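Local coordinates for zinc uptake regulation protein (Escherichia coli, PDB 4MTE) that represses the genes for zinc import, using bound zinc as the cofactor that lets it grip their operator DNA, at residues 86-89 with 90-93. Numbering follows the deposited sequence.
Sequences VLCH and LFDQ. With ZN (zinc ion), chain N.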
loop_
_atom_site.group_PDB
_atom_site.type_symbol
_atom_site.label_atom_id
_atom_site.label_comp_id
_atom_site.label_asym_id
_atom_site.label_seq_id
_atom_site.Cartn_x
_atom_site.Cartn_y
_atom_site.Cartn_z
ATOM N N VAL D 86 11.567 -22.174 -3.119
ATOM C CA VAL D 86 11.479 -23.353 -3.970
ATOM C C VAL D 86 12.280 -24.521 -3.406
ATOM O O VAL D 86 13.333 -24.340 -2.796
ATOM C CB VAL D 86 11.953 -23.047 -5.411
ATOM C CG1 VAL D 86 13.457 -22.763 -5.445
ATOM C CG2 VAL D 86 11.582 -24.192 -6.346
ATOM N N LEU D 87 11.758 -25.724 -3.619
ATOM C CA LEU D 87 12.446 -26.939 -3.225
ATOM C C LEU D 87 13.745 -27.064 -4.011
ATOM O O LEU D 87 13.803 -26.719 -5.191
ATOM C CB LEU D 87 11.556 -28.154 -3.492
ATOM C CG LEU D 87 12.088 -29.515 -3.040
ATOM C CD1 LEU D 87 12.180 -29.589 -1.521
ATOM C CD2 LEU D 87 11.207 -30.627 -3.585
ATOM N N CYS D 88 14.793 -27.534 -3.343
ATOM C CA CYS D 88 16.047 -27.853 -4.009
ATOM C C CYS D 88 15.982 -29.280 -4.540
ATOM O O CYS D 88 15.690 -30.211 -3.789
ATOM C CB CYS D 88 17.215 -27.717 -3.035
ATOM S SG CYS D 88 18.776 -28.311 -3.701
ATOM N N HIS D 89 16.245 -29.447 -5.832
ATOM C CA HIS D 89 16.231 -30.766 -6.462
ATOM C C HIS D 89 17.653 -31.292 -6.620
ATOM O O HIS D 89 17.925 -32.105 -7.502
ATOM C CB HIS D 89 15.544 -30.693 -7.827
ATOM C CG HIS D 89 14.126 -30.216 -7.763
ATOM N ND1 HIS D 89 13.060 -31.071 -7.587
ATOM C CD2 HIS D 89 13.601 -28.971 -7.851
ATOM C CE1 HIS D 89 11.937 -30.372 -7.567
ATOM N NE2 HIS D 89 12.238 -29.096 -7.725
ATOM N N LEU D 90 18.550 -30.831 -5.750
ATOM C CA LEU D 90 19.973 -31.145 -5.859
ATOM C C LEU D 90 20.661 -31.280 -4.501
ATOM O O LEU D 90 21.873 -31.098 -4.410
ATOM C CB LEU D 90 20.691 -30.047 -6.651
ATOM C CG LEU D 90 20.230 -29.747 -8.077
ATOM C CD1 LEU D 90 20.944 -28.502 -8.581
ATOM C CD2 LEU D 90 20.494 -30.931 -8.995
ATOM N N PHE D 91 19.907 -31.589 -3.449
ATOM C CA PHE D 91 20.503 -31.694 -2.115
ATOM C C PHE D 91 20.910 -33.128 -1.772
ATOM O O PHE D 91 21.428 -33.388 -0.686
ATOM C CB PHE D 91 19.579 -31.102 -1.036
ATOM C CG PHE D 91 18.285 -31.852 -0.839
ATOM C CD1 PHE D 91 18.267 -33.093 -0.224
ATOM C CD2 PHE D 91 17.080 -31.295 -1.237
ATOM C CE1 PHE D 91 17.080 -33.773 -0.037
ATOM C CE2 PHE D 91 15.891 -31.972 -1.047
ATOM C CZ PHE D 91 15.892 -33.211 -0.445
ATOM N N ASP D 92 20.675 -34.053 -2.699
ATOM C CA ASP D 92 21.107 -35.439 -2.524
ATOM C C ASP D 92 22.625 -35.553 -2.675
ATOM O O ASP D 92 23.240 -36.497 -2.176
ATOM C CB ASP D 92 20.397 -36.369 -3.516
ATOM C CG ASP D 92 20.419 -35.841 -4.938
ATOM O OD1 ASP D 92 20.576 -34.614 -5.118
ATOM O OD2 ASP D 92 20.271 -36.652 -5.876
ATOM N N GLN D 93 23.216 -34.582 -3.365
ATOM C CA GLN D 93 24.666 -34.472 -3.489
ATOM C C GLN D 93 25.180 -33.544 -2.391
ATOM O O GLN D 93 24.381 -32.914 -1.695
ATOM C CB GLN D 93 25.031 -33.912 -4.869
ATOM C CG GLN D 93 24.405 -32.561 -5.182
ATOM C CD GLN D 93 24.940 -31.943 -6.458
ATOM O OE1 GLN D 93 25.242 -30.750 -6.505
ATOM N NE2 GLN D 93 25.053 -32.752 -7.507
HETATM ZN ZN ZN N . 19.623 -26.536 -4.759
#
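The sulfur of Cys88 serves a metal and a backbone amide at once: SG binds the zinc ion ZN at 2.2 Å and also takes a weak hydrogen bond from Leu90 N, 3.3 Å from SG with an N-H...S angle of 144°. What brings the sulfur out to the metal is the cysteine's first torsion, which sets SG opposite the backbone N (chi1 172°). A thiolate suits this place because it binds zinc firmly, and the amide two residues on probably tempers its negative charge. His77, His96 and Glu111 of the same chain complete the zinc site.

Beyond Leu90 the chain turns, and Phe91 comes back alongside the cysteine. Phe91 CB lies 3.9 Å from Cys88 SG, and the sulfur sits at the edge of the ring, 79° off its normal, in a sulfur-aromatic contact. Cys88 CB packs against Phe91 CD2 at 4.0 Å. At the ring edge, Leu87 CD1 meets Phe91 CE2 loosely, at 4.4 Å. A large flat apolar side chain fits here, since it also packs on Leu9 of helix 6-20 and on the ring of Phe75, joining the turn to that helix.

Leu90 turns a different way, its side chain touching Lys3, His96 and Glu111, so that it lines the zinc site with hydrocarbon beside two of the ligands. With an alanine in place of Leu90 the amide bond to sulfur would probably remain, but a gap would open beside His96 and Glu111, leaving these ligands less firmly positioned. Asp92, more exposed, uses OD2 to hydrogen-bond Thr4 near the chain's start. The arrangement belongs to the Cys-His-His-Glu zinc site of this winged-helix repressor of the Fur family, to which a cysteine just after strand 84-87 contributes its thiolate.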